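Local atomic coordinates of dihydropyrimidinase (Brevibacillus agri, PDB entry 3SFW), a protein that probably catalyses, with bound zinc, the hydrolytic ring opening of 5,6-dihydropyrimidines to N-carbamoyl beta-amino acids. Residues A[15-20]-A[29-34]; A[48-53]-A[391-396]; A[57-62]-A[312-317]; A[182-187]-A[218-223]; A[338-343]-A[415-420]. All coordinates share one frame; numbering follows the deposited sequence.

Contact 1 (A[15-20]-A[29-34]); sequences DTYQAD and VAIGSD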
# COMPACT_ATOMS: atom_id res chain seq x y z
N ASP A 15 2.18 -29.70 16.81
CA ASP A 15 2.76 -30.38 17.98
C ASP A 15 4.18 -30.83 17.67
O ASP A 15 4.53 -31.06 16.50
CB ASP A 15 1.88 -31.60 18.31
CG ASP A 15 0.51 -31.20 18.85
OD1 ASP A 15 0.49 -30.52 19.88
OD2 ASP A 15 -0.49 -31.53 18.21
N THR A 16 4.97 -31.01 18.74
CA THR A 16 6.31 -31.62 18.67
C THR A 16 6.56 -32.37 19.98
O THR A 16 6.58 -31.76 21.06
CB THR A 16 7.45 -30.53 18.56
OG1 THR A 16 7.19 -29.62 17.46
CG2 THR A 16 8.81 -31.18 18.34
N TYR A 17 6.77 -33.69 19.92
CA TYR A 17 6.78 -34.48 21.17
C TYR A 17 7.36 -35.84 20.91
O TYR A 17 7.33 -36.34 19.79
CB TYR A 17 5.36 -34.61 21.78
CG TYR A 17 4.32 -35.27 20.91
CD1 TYR A 17 3.58 -34.53 19.96
CD2 TYR A 17 4.12 -36.64 20.95
CE1 TYR A 17 2.63 -35.15 19.16
CE2 TYR A 17 3.15 -37.27 20.15
CZ TYR A 17 2.43 -36.51 19.23
OH TYR A 17 1.53 -37.11 18.41
N GLN A 18 7.89 -36.44 21.97
CA GLN A 18 8.43 -37.79 21.89
C GLN A 18 7.37 -38.79 22.33
O GLN A 18 6.85 -38.70 23.45
CB GLN A 18 9.68 -37.87 22.75
CG GLN A 18 10.86 -37.26 22.04
CD GLN A 18 11.73 -36.43 22.94
OE1 GLN A 18 12.65 -36.95 23.59
NE2 GLN A 18 11.48 -35.11 22.97
N ALA A 19 6.94 -39.65 21.44
CA ALA A 19 6.03 -40.70 21.83
C ALA A 19 6.08 -41.77 20.78
O ALA A 19 6.65 -41.55 19.69
CB ALA A 19 4.58 -40.16 21.93
N ASP A 20 5.47 -42.91 21.09
CA ASP A 20 5.32 -43.98 20.11
C ASP A 20 3.99 -43.90 19.38
O ASP A 20 2.97 -43.42 19.93
CB ASP A 20 5.44 -45.33 20.79
CG ASP A 20 6.78 -45.52 21.51
OD1 ASP A 20 7.74 -44.75 21.28
OD2 ASP A 20 6.82 -46.42 22.36
N VAL A 29 -4.02 -45.70 15.43
CA VAL A 29 -5.03 -46.01 16.47
C VAL A 29 -4.63 -45.58 17.88
O VAL A 29 -5.51 -45.43 18.75
CB VAL A 29 -5.46 -47.52 16.46
CG1 VAL A 29 -6.14 -47.86 15.14
CG2 VAL A 29 -4.27 -48.40 16.77
N ALA A 30 -3.34 -45.34 18.11
CA ALA A 30 -2.91 -44.84 19.42
C ALA A 30 -1.59 -44.13 19.34
O ALA A 30 -0.74 -44.44 18.49
CB ALA A 30 -2.81 -46.03 20.47
N ILE A 31 -1.39 -43.19 20.26
CA ILE A 31 -0.11 -42.56 20.39
C ILE A 31 0.11 -42.46 21.88
O ILE A 31 -0.83 -42.18 22.62
CB ILE A 31 -0.14 -41.16 19.76
CG1 ILE A 31 -0.57 -41.27 18.26
CG2 ILE A 31 1.25 -40.48 19.98
CD1 ILE A 31 -0.75 -39.79 17.61
N GLY A 32 1.34 -42.68 22.32
CA GLY A 32 1.55 -42.81 23.76
C GLY A 32 2.97 -43.11 24.10
O GLY A 32 3.71 -43.68 23.30
N SER A 33 3.33 -42.78 25.34
CA SER A 33 4.68 -42.98 25.83
C SER A 33 4.91 -44.43 26.33
O SER A 33 6.04 -44.91 26.38
CB SER A 33 4.94 -41.98 26.96
OG SER A 33 3.74 -41.70 27.64
N ASP A 34 3.83 -45.13 26.65
CA ASP A 34 3.97 -46.48 27.22
C ASP A 34 2.83 -47.38 26.77
O ASP A 34 2.03 -47.82 27.59
CB ASP A 34 4.03 -46.41 28.76
CG ASP A 34 4.41 -47.75 29.42
OD1 ASP A 34 5.09 -48.58 28.77
OD2 ASP A 34 3.99 -47.98 30.59
O HOH W 1 4.44 -46.66 23.41
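Y17 and I31 meet with their side chains crossed at about a right angle. The branch methyl CG2 of I31 comes in at the edge of the tyrosine ring, near its plane, and lies 3.7 Å from Y17 CE2; the other arm of the isoleucine brings I31 CD1 to 3.6 Å from Y17 OH. Y17 holds CG between its backbone N and carbonyl carbon (chi1 59°), which helps to bring the ring over to I31. A beta-branched residue suits the place because both its arms find the phenol. A19 CB packs 3.9 Å from I31 CG2, a lone methyl pointing toward 29-34 where A19 CA and S33 CA are 4.8 Å apart. D20 and G32 form an antiparallel hydrogen-bonded pair, D20 N to G32 O at 2.9 Å and G32 N to D20 O at 3.0 Å. A water donates to both D20 OD2 and G32 O, while the carboxylate is held mainly by N7 N and R6. D20 begins strand 20-24, between strands 2-6 and 27-32 of the small N-terminal sheet; Y17 belongs to strand 16-18, beside strand 9-11. A30 to G32 pair with a strand of the second subunit, so the small sheet runs on across a subunit interface.

Contact 2 (A[48-53]-A[391-396]); sequences YYLLPG and ADIVLF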
# COMPACT_ATOMS: atom_id res chain seq x y z
N TYR A 48 15.08 -40.18 14.56
CA TYR A 48 14.26 -39.65 13.44
C TYR A 48 13.15 -38.75 13.94
O TYR A 48 12.59 -38.96 15.05
CB TYR A 48 13.61 -40.80 12.64
CG TYR A 48 14.58 -41.84 12.06
CD1 TYR A 48 15.91 -41.51 11.75
CD2 TYR A 48 14.17 -43.15 11.88
CE1 TYR A 48 16.79 -42.50 11.22
CE2 TYR A 48 15.01 -44.11 11.36
CZ TYR A 48 16.30 -43.79 11.04
OH TYR A 48 17.10 -44.78 10.48
N TYR A 49 12.72 -37.85 13.07
CA TYR A 49 11.38 -37.29 13.13
C TYR A 49 10.34 -38.21 12.44
O TYR A 49 10.63 -38.83 11.41
CB TYR A 49 11.34 -35.95 12.38
CG TYR A 49 12.07 -34.83 13.05
CD1 TYR A 49 11.84 -34.53 14.40
CD2 TYR A 49 13.02 -34.07 12.34
CE1 TYR A 49 12.54 -33.49 15.01
CE2 TYR A 49 13.71 -33.03 12.95
CZ TYR A 49 13.51 -32.79 14.28
OH TYR A 49 14.16 -31.72 14.85
N LEU A 50 9.15 -38.29 13.02
CA LEU A 50 7.97 -38.84 12.31
C LEU A 50 7.21 -37.63 11.78
O LEU A 50 6.67 -36.84 12.58
CB LEU A 50 7.05 -39.61 13.26
CG LEU A 50 7.50 -40.97 13.80
CD1 LEU A 50 8.76 -40.89 14.51
CD2 LEU A 50 6.43 -41.68 14.65
N LEU A 51 7.13 -37.52 10.47
CA LEU A 51 6.41 -36.41 9.80
C LEU A 51 5.15 -36.93 9.15
O LEU A 51 5.16 -38.04 8.63
CB LEU A 51 7.29 -35.80 8.71
CG LEU A 51 8.68 -35.34 9.18
CD1 LEU A 51 9.51 -34.82 8.01
CD2 LEU A 51 8.53 -34.25 10.25
N PRO A 52 4.07 -36.13 9.13
CA PRO A 52 2.97 -36.49 8.22
C PRO A 52 3.50 -36.52 6.79
O PRO A 52 4.29 -35.63 6.40
CB PRO A 52 1.95 -35.34 8.39
CG PRO A 52 2.31 -34.70 9.75
CD PRO A 52 3.85 -34.82 9.77
N GLY A 53 3.09 -37.50 6.01
CA GLY A 53 3.63 -37.61 4.64
C GLY A 53 3.35 -36.32 3.92
O GLY A 53 2.26 -35.77 4.04
N ALA A 391 -2.35 -43.81 8.12
CA ALA A 391 -1.01 -43.91 8.62
C ALA A 391 -0.06 -43.61 7.45
O ALA A 391 0.55 -44.51 6.90
CB ALA A 391 -0.79 -45.35 9.15
N ASP A 392 0.04 -42.33 7.11
CA ASP A 392 0.87 -41.86 5.99
C ASP A 392 1.98 -41.05 6.67
O ASP A 392 1.74 -39.92 7.17
CB ASP A 392 0.06 -40.92 5.07
CG ASP A 392 -0.93 -41.65 4.17
OD1 ASP A 392 -1.34 -42.81 4.47
OD2 ASP A 392 -1.39 -40.98 3.22
N ILE A 393 3.11 -41.70 6.89
CA ILE A 393 4.10 -41.22 7.81
C ILE A 393 5.49 -41.35 7.18
O ILE A 393 5.79 -42.36 6.54
CB ILE A 393 4.03 -42.05 9.13
CG1 ILE A 393 2.68 -41.81 9.79
CG2 ILE A 393 5.24 -41.65 10.12
CD1 ILE A 393 2.41 -42.74 10.98
N VAL A 394 6.33 -40.36 7.43
CA VAL A 394 7.72 -40.38 6.96
C VAL A 394 8.64 -40.45 8.16
O VAL A 394 8.50 -39.67 9.11
CB VAL A 394 8.03 -39.11 6.14
CG1 VAL A 394 9.50 -39.09 5.74
CG2 VAL A 394 7.14 -39.07 4.91
N LEU A 395 9.61 -41.39 8.12
CA LEU A 395 10.67 -41.39 9.09
C LEU A 395 11.83 -40.61 8.48
O LEU A 395 12.36 -41.01 7.43
CB LEU A 395 11.12 -42.83 9.40
CG LEU A 395 10.07 -43.77 10.01
CD1 LEU A 395 10.75 -44.97 10.68
CD2 LEU A 395 9.15 -43.11 10.92
N PHE A 396 12.16 -39.45 9.08
CA PHE A 396 13.08 -38.49 8.45
C PHE A 396 14.29 -38.26 9.37
O PHE A 396 14.12 -37.99 10.59
CB PHE A 396 12.32 -37.16 8.23
CG PHE A 396 13.11 -36.12 7.50
CD1 PHE A 396 13.13 -36.10 6.09
CD2 PHE A 396 13.76 -35.10 8.20
CE1 PHE A 396 13.86 -35.13 5.40
CE2 PHE A 396 14.45 -34.09 7.51
CZ PHE A 396 14.49 -34.10 6.12
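V394 O receives the N-H of L51 at 2.9 Å in a nearly straight bond (170°), and the CA-H of L50 also points at it, with L50 CA 3.3 Å from V394 O. L51 O returns a bond to V394 N, and the Y49 and F396 pair repeats the double link, which fixes the antiparallel register. P52 has no N-H to offer, but it stands opposite I393 in a non-hydrogen-bonded pair, where none is needed across the contact. G53 N then bonds to D392 O at 3.0 Å, and G53 CA rests 3.8 Å from V394 CG2. On one face L50 and L395 run alongside each other in the same direction, with L50 CG 3.9 Å from L395 CD2. On the other, F396 holds its ring anti to the backbone N (chi1 -175°), L51 CD1 packs 3.7 Å from F396 CB, and the rings of Y49 and F396 meet edge to edge. The pairing joins early and late parts of the chain, consistent with the beta domain of amidohydrolases. Strand 49-59 lies between strands 9-11 and 393-403, the latter pairing antiparallel with strand 422-432. Helix 361-376 packs on Y49, L51 and P52, and F350 meets F396 edge to face.

Contact 3 (A[57-62]-A[312-317]); sequences PHTHLD and VGSDHC. With ZN (zinc ion), chain F.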
# COMPACT_ATOMS: atom_id res chain seq x y z
N PRO A 57 0.32 -30.80 -3.94
CA PRO A 57 -0.91 -30.48 -4.65
C PRO A 57 -0.67 -30.08 -6.11
O PRO A 57 -1.57 -29.51 -6.74
CB PRO A 57 -1.42 -29.23 -3.92
CG PRO A 57 -0.14 -28.53 -3.41
CD PRO A 57 0.74 -29.74 -3.00
N HIS A 58 0.55 -30.25 -6.61
CA HIS A 58 0.85 -29.66 -7.92
C HIS A 58 1.73 -30.58 -8.77
O HIS A 58 2.95 -30.43 -8.83
CB HIS A 58 1.47 -28.26 -7.75
CG HIS A 58 1.48 -27.45 -9.02
ND1 HIS A 58 1.41 -26.07 -9.01
CD2 HIS A 58 1.46 -27.83 -10.32
CE1 HIS A 58 1.37 -25.63 -10.26
NE2 HIS A 58 1.40 -26.68 -11.07
N THR A 59 1.09 -31.58 -9.41
CA THR A 59 1.87 -32.53 -10.25
C THR A 59 1.26 -32.67 -11.64
O THR A 59 0.08 -32.39 -11.83
CB THR A 59 2.01 -33.92 -9.59
OG1 THR A 59 0.72 -34.56 -9.51
CG2 THR A 59 2.54 -33.77 -8.12
N HIS A 60 2.09 -33.06 -12.60
CA HIS A 60 1.68 -33.25 -13.99
C HIS A 60 2.29 -34.56 -14.51
O HIS A 60 3.23 -34.55 -15.33
CB HIS A 60 2.18 -32.07 -14.86
CG HIS A 60 1.63 -30.74 -14.43
ND1 HIS A 60 0.35 -30.35 -14.73
CD2 HIS A 60 2.18 -29.75 -13.70
CE1 HIS A 60 0.14 -29.13 -14.26
NE2 HIS A 60 1.23 -28.75 -13.59
N LEU A 61 1.80 -35.68 -13.98
CA LEU A 61 2.37 -36.97 -14.40
C LEU A 61 1.71 -37.44 -15.72
O LEU A 61 0.48 -37.32 -15.90
CB LEU A 61 2.10 -38.02 -13.30
CG LEU A 61 2.59 -37.63 -11.90
CD1 LEU A 61 2.42 -38.83 -10.93
CD2 LEU A 61 4.11 -37.25 -11.97
N ASP A 62 2.52 -38.03 -16.61
CA ASP A 62 2.02 -38.51 -17.90
C ASP A 62 1.21 -37.46 -18.63
O ASP A 62 0.11 -37.75 -19.15
CB ASP A 62 1.19 -39.79 -17.71
CG ASP A 62 1.12 -40.63 -18.99
OD1 ASP A 62 2.13 -40.76 -19.72
OD2 ASP A 62 0.03 -41.19 -19.24
N VAL A 312 3.43 -25.40 -0.30
CA VAL A 312 4.50 -25.58 -1.32
C VAL A 312 4.17 -26.82 -2.14
O VAL A 312 4.00 -27.92 -1.59
CB VAL A 312 5.88 -25.74 -0.67
CG1 VAL A 312 6.95 -26.06 -1.79
CG2 VAL A 312 6.29 -24.48 0.08
N GLY A 313 4.04 -26.62 -3.45
CA GLY A 313 3.87 -27.74 -4.36
C GLY A 313 5.09 -27.79 -5.26
O GLY A 313 5.91 -26.87 -5.26
N SER A 314 5.24 -28.86 -6.04
CA SER A 314 6.45 -29.00 -6.89
C SER A 314 6.25 -28.40 -8.30
O SER A 314 7.23 -27.92 -8.89
CB SER A 314 6.87 -30.48 -7.04
OG SER A 314 5.81 -31.22 -7.63
N ASP A 315 5.02 -28.47 -8.86
CA ASP A 315 4.82 -28.28 -10.34
C ASP A 315 5.73 -29.28 -11.08
O ASP A 315 6.38 -28.97 -12.11
CB ASP A 315 5.04 -26.81 -10.82
CG ASP A 315 4.50 -26.55 -12.22
OD1 ASP A 315 3.61 -27.33 -12.68
OD2 ASP A 315 4.99 -25.57 -12.87
N HIS A 316 5.75 -30.51 -10.59
CA HIS A 316 6.57 -31.56 -11.24
C HIS A 316 6.05 -31.76 -12.66
O HIS A 316 4.90 -32.17 -12.86
CB HIS A 316 6.43 -32.88 -10.48
CG HIS A 316 7.33 -33.95 -10.99
ND1 HIS A 316 8.71 -33.83 -10.97
CD2 HIS A 316 7.06 -35.17 -11.52
CE1 HIS A 316 9.25 -34.92 -11.48
NE2 HIS A 316 8.27 -35.75 -11.84
N CYS A 317 6.90 -31.52 -13.66
CA CYS A 317 6.43 -31.53 -15.04
C CYS A 317 7.71 -31.88 -15.88
O CYS A 317 8.21 -31.04 -16.63
CB CYS A 317 5.84 -30.14 -15.38
SG CYS A 317 4.92 -30.09 -16.97
ZN ZN F . 1.63 -26.72 -13.20
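H58, H60 and D315 converge on one zinc ion, bound by H58 NE2, H60 NE2 and D315 OD1, each at 2.1 Å; K150, carboxylated on its NZ, supplies the fourth ligand atom. The shared metal accounts for the closeness of D315 OD1 to the two imidazole nitrogens, which are not hydrogen-bonded to it. H58 and D315 run side by side, both with CG anti to the backbone N (chi1 -165° in each), and their ring and carboxylate planes are turned 46° apart. H60 instead crosses the aspartate at a slant, with OD1 near the plane of its ring.

A CH-pi contact accompanies the first pairing: D315 CB stands over the face of the H58 ring, 3.7 Å from its centroid. G313 suits this place because a side chain would collide with H58 CB. L61 CD2 reaches the edge of the H316 ring, 3.6 Å from H316 CD2.

Among backbone bonds, H60 N gives to H316 O at 3.0 Å, whereas D315 N and H316 N make weak bonds to H58 O. The second shell is polar: with zinc on NE2 of H58, E262 at ND1 helps to fix the rotation of that ring, while D72 holds H316 NE2 and D91 holds T59 OG1.

The His-x-His pair at the end of one barrel strand, an aspartate just after the last strand and a carboxylated lysine shared by two zincs are the signature of the binuclear metal centre in TIM-barrel amidohydrolases.

Contact 4 (A[182-187]-A[218-223]); sequences VHAENG and GEATGR. With ZN (zinc ion), chain D.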
# COMPACT_ATOMS: atom_id res chain seq x y z
N VAL A 182 -5.50 -20.69 -10.10
CA VAL A 182 -5.05 -20.08 -11.34
C VAL A 182 -3.56 -20.25 -11.57
O VAL A 182 -2.79 -19.99 -10.68
CB VAL A 182 -5.42 -18.58 -11.37
CG1 VAL A 182 -4.62 -17.86 -12.36
CG2 VAL A 182 -6.92 -18.40 -11.61
N HIS A 183 -3.19 -20.44 -12.84
CA HIS A 183 -1.84 -20.14 -13.35
C HIS A 183 -1.90 -18.68 -13.81
O HIS A 183 -2.52 -18.38 -14.84
CB HIS A 183 -1.48 -21.06 -14.57
CG HIS A 183 -0.16 -20.70 -15.20
ND1 HIS A 183 0.93 -21.56 -15.24
CD2 HIS A 183 0.25 -19.54 -15.79
CE1 HIS A 183 1.93 -20.95 -15.86
NE2 HIS A 183 1.56 -19.72 -16.18
N ALA A 184 -1.27 -17.78 -13.04
CA ALA A 184 -1.51 -16.33 -13.24
C ALA A 184 -0.30 -15.69 -13.94
O ALA A 184 0.56 -15.09 -13.28
CB ALA A 184 -1.80 -15.61 -11.88
N GLU A 185 -0.30 -15.72 -15.26
CA GLU A 185 0.55 -14.78 -16.05
C GLU A 185 -0.35 -14.26 -17.15
O GLU A 185 -1.18 -15.03 -17.69
CB GLU A 185 1.73 -15.49 -16.74
CG GLU A 185 2.74 -16.18 -15.79
CD GLU A 185 3.76 -16.96 -16.57
OE1 GLU A 185 3.39 -18.06 -17.12
OE2 GLU A 185 4.89 -16.42 -16.74
N ASN A 186 -0.09 -13.02 -17.60
CA ASN A 186 -0.93 -12.51 -18.70
C ASN A 186 -0.52 -13.15 -20.02
O ASN A 186 0.55 -12.85 -20.58
CB ASN A 186 -0.88 -10.98 -18.77
CG ASN A 186 -1.88 -10.43 -19.76
OD1 ASN A 186 -1.81 -10.75 -20.95
ND2 ASN A 186 -2.80 -9.63 -19.29
N GLY A 187 -1.33 -14.08 -20.50
CA GLY A 187 -0.95 -14.82 -21.71
C GLY A 187 -0.83 -13.96 -22.96
O GLY A 187 -0.17 -14.36 -23.92
N GLY A 218 2.31 -10.52 -11.90
CA GLY A 218 1.60 -9.64 -10.95
C GLY A 218 0.22 -9.26 -11.51
O GLY A 218 -0.79 -9.23 -10.77
N GLU A 219 0.20 -8.82 -12.76
CA GLU A 219 -1.08 -8.36 -13.33
C GLU A 219 -2.16 -9.46 -13.32
O GLU A 219 -3.27 -9.26 -12.83
CB GLU A 219 -0.89 -7.87 -14.77
CG GLU A 219 -2.20 -7.27 -15.39
CD GLU A 219 -3.19 -8.33 -15.82
OE1 GLU A 219 -2.77 -9.36 -16.44
OE2 GLU A 219 -4.39 -8.17 -15.46
N ALA A 220 -1.79 -10.65 -13.75
CA ALA A 220 -2.79 -11.73 -13.82
C ALA A 220 -3.19 -12.17 -12.41
O ALA A 220 -4.34 -12.57 -12.18
CB ALA A 220 -2.24 -12.91 -14.63
N THR A 221 -2.22 -12.15 -11.48
CA THR A 221 -2.57 -12.45 -10.07
C THR A 221 -3.61 -11.44 -9.60
O THR A 221 -4.63 -11.81 -8.98
CB THR A 221 -1.29 -12.39 -9.16
OG1 THR A 221 -0.37 -13.39 -9.64
CG2 THR A 221 -1.66 -12.68 -7.72
N GLY A 222 -3.35 -10.15 -9.81
CA GLY A 222 -4.32 -9.13 -9.37
C GLY A 222 -5.69 -9.27 -10.03
O GLY A 222 -6.72 -8.99 -9.40
N ARG A 223 -5.68 -9.62 -11.31
CA ARG A 223 -6.93 -9.81 -12.06
C ARG A 223 -7.71 -10.99 -11.48
O ARG A 223 -8.92 -10.88 -11.24
CB ARG A 223 -6.64 -10.03 -13.54
CG ARG A 223 -7.90 -10.34 -14.38
CD ARG A 223 -7.67 -9.89 -15.84
NE ARG A 223 -6.29 -10.16 -16.28
CZ ARG A 223 -5.88 -11.24 -16.94
NH1 ARG A 223 -4.59 -11.42 -17.18
NH2 ARG A 223 -6.79 -12.10 -17.44
ZN ZN D . 1.42 -23.47 -14.27
O HOH W 2 -4.16 -13.37 -19.26
O HOH W 3 1.18 -24.70 -15.96
O HOH W 4 3.39 -23.60 -15.34
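N186 and E219 meet through N186 ND2 and E219 OE1, 2.9 Å apart in a nearly straight bond (168°). The acceptor lies in the amide plane, but the amide comes down from above the carboxylate plane. Holding CG anti to the backbone N (chi1 -172°) helps N186 to reach over. A220 CB is pressed on the backbone of the loop, 3.4 Å from E185 C, and lies 3.9 Å from A184 CB; alanines allow so close an approach. R223 positions the glutamate by a side-on grip, R223 NH1 giving to E219 OE1 at 2.8 Å and R223 NE to E219 OE2 at 2.9 Å, each on a syn lone pair. A water joins G187 N to R223 NH1, and N186 OD1 caps helix 187-199 by accepting from V189 N. At the other end of the loop H183 ND1 binds a zinc ion at 2.2 Å, whose coordination K150, H239 and two waters complete; H183 NE2 donates to E185 OE1 at 2.6 Å, so the imidazole is held on two sides. N186 ND2 also hydrogen-bonds D163 of the third subunit. As in TIM-barrel amidohydrolases, a loop after barrel strand 180-182 carries a metal ligand; it leads to helix 187-199 and packs on helix 214-230, whose T221 touches helix 243-254.

Contact 5 (A[338-343]-A[415-420]); sequences GGPIIE and YNPFEG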
# COMPACT_ATOMS: atom_id res chain seq x y z
N GLY A 338 8.76 -27.11 -17.99
CA GLY A 338 8.56 -27.93 -16.77
C GLY A 338 9.85 -28.42 -16.18
O GLY A 338 10.82 -28.71 -16.90
N GLY A 339 9.87 -28.59 -14.86
CA GLY A 339 11.07 -29.15 -14.19
C GLY A 339 10.82 -30.43 -13.39
O GLY A 339 9.66 -30.75 -13.09
N PRO A 340 11.90 -31.18 -13.05
CA PRO A 340 11.78 -32.37 -12.22
C PRO A 340 11.96 -32.02 -10.78
O PRO A 340 13.10 -31.88 -10.30
CB PRO A 340 12.94 -33.30 -12.71
CG PRO A 340 13.64 -32.51 -13.86
CD PRO A 340 13.27 -31.03 -13.58
N ILE A 341 10.84 -31.81 -10.10
CA ILE A 341 10.84 -31.20 -8.79
C ILE A 341 10.21 -32.11 -7.70
O ILE A 341 10.36 -31.87 -6.49
CB ILE A 341 10.05 -29.83 -8.85
CG1 ILE A 341 10.45 -28.97 -10.05
CG2 ILE A 341 10.22 -29.02 -7.51
CD1 ILE A 341 11.95 -28.53 -10.00
N ILE A 342 9.50 -33.16 -8.10
CA ILE A 342 8.67 -33.88 -7.10
C ILE A 342 9.50 -34.48 -5.96
O ILE A 342 9.06 -34.51 -4.80
CB ILE A 342 7.76 -34.91 -7.76
CG1 ILE A 342 6.55 -35.22 -6.86
CG2 ILE A 342 8.54 -36.23 -8.13
CD1 ILE A 342 5.46 -36.07 -7.65
N GLU A 343 10.70 -34.97 -6.27
CA GLU A 343 11.40 -35.78 -5.31
C GLU A 343 12.10 -34.96 -4.23
O GLU A 343 12.20 -35.38 -3.07
CB GLU A 343 12.43 -36.64 -6.04
CG GLU A 343 13.12 -37.64 -5.10
CD GLU A 343 13.84 -38.76 -5.84
OE1 GLU A 343 13.63 -38.91 -7.07
OE2 GLU A 343 14.60 -39.50 -5.18
N TYR A 415 18.17 -35.56 -15.75
CA TYR A 415 18.92 -34.53 -15.04
C TYR A 415 18.15 -34.16 -13.81
O TYR A 415 16.96 -34.47 -13.68
CB TYR A 415 19.20 -33.27 -15.91
CG TYR A 415 18.00 -32.36 -16.15
CD1 TYR A 415 17.02 -32.69 -17.07
CD2 TYR A 415 17.80 -31.22 -15.35
CE1 TYR A 415 15.89 -31.91 -17.26
CE2 TYR A 415 16.72 -30.39 -15.55
CZ TYR A 415 15.76 -30.73 -16.52
OH TYR A 415 14.66 -29.95 -16.70
N ASN A 416 18.84 -33.48 -12.91
CA ASN A 416 18.17 -32.90 -11.73
C ASN A 416 18.56 -31.44 -11.66
O ASN A 416 19.77 -31.11 -11.72
CB ASN A 416 18.64 -33.65 -10.50
CG ASN A 416 17.85 -33.29 -9.26
OD1 ASN A 416 17.84 -32.13 -8.85
ND2 ASN A 416 17.16 -34.28 -8.68
N PRO A 417 17.57 -30.53 -11.60
CA PRO A 417 17.91 -29.10 -11.62
C PRO A 417 18.63 -28.63 -10.36
O PRO A 417 19.22 -27.55 -10.37
CB PRO A 417 16.53 -28.41 -11.77
CG PRO A 417 15.56 -29.41 -11.09
CD PRO A 417 16.13 -30.80 -11.40
N PHE A 418 18.59 -29.44 -9.31
CA PHE A 418 19.34 -29.18 -8.11
C PHE A 418 20.68 -29.92 -8.03
O PHE A 418 21.25 -30.06 -6.96
CB PHE A 418 18.47 -29.51 -6.86
CG PHE A 418 17.10 -28.90 -6.92
CD1 PHE A 418 16.93 -27.51 -6.84
CD2 PHE A 418 15.95 -29.71 -7.17
CE1 PHE A 418 15.62 -26.91 -6.93
CE2 PHE A 418 14.66 -29.12 -7.27
CZ PHE A 418 14.49 -27.74 -7.15
N GLU A 419 21.15 -30.42 -9.17
CA GLU A 419 22.42 -31.15 -9.23
C GLU A 419 23.52 -30.47 -8.41
O GLU A 419 23.86 -29.31 -8.63
CB GLU A 419 22.85 -31.31 -10.69
CG GLU A 419 24.06 -32.28 -10.85
CD GLU A 419 23.70 -33.70 -10.52
OE1 GLU A 419 22.59 -34.15 -10.94
OE2 GLU A 419 24.58 -34.41 -9.94
N GLY A 420 24.14 -31.24 -7.53
CA GLY A 420 25.27 -30.74 -6.70
C GLY A 420 24.86 -30.02 -5.43
O GLY A 420 25.71 -29.66 -4.62
O HOH W 5 12.14 -31.19 -16.83
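P340 is pushed against Y415 and P417 at once, and its ring is the centre of the contact between the loop before helix 345-354 and the loop joining strands 393-403 and 422-432. P340 CG lies over one face of the Y415 ring, 4.2 Å from the centroid and 24° off the normal, a CH-pi contact in which the two side chains cross at about a right angle. P340 CD comes 3.6 Å from P417 CD, the two rings offset and directed oppositely. Y415 can face P340 because its CG sits between the backbone N and the carbonyl carbon (chi1 74°); a water donates to both Y415 OH, which is bonded also to K284 O, and G338 O, 2.8 Å from each. I341 extends CD1 to 3.9 Å from both P417 CG and F418 CE2. The second loop is stiffened from within: N416 OD1 accepts from F418 N at 2.8 Å in an Asx turn, inside a type I turn closed by E419 N and N416 O. No direct hydrogen bond joins the two loops, and the buried Y415 O has no partner. Cohesion therefore comes mainly from proline and aromatic rings and the end of I341, with one water as polar bridge; prolines suit this, since they bring bulk without an N-H to satisfy.

From the N terminus, contact 1 closes a short loop of eight residues and links strand 16-18 of the large sheet to the small N-terminal sheet. Contact 2 then opens and closes a loop of 337 residues, bringing a strand near the start of the chain beside one near its end. Nested within it, contact 3 uses the far end of the same strand 49-59 and joins the beginning and end of the barrel at one zinc; contact 4, nested inside contact 3, ties a loop at the other zinc to helix 214-230. Contact 5 follows contact 3 in series but crosses contact 2. It also touches contact 3, where C317 N lies 2.9 Å from G339 O, so the outer loops rest on the segment carrying D315.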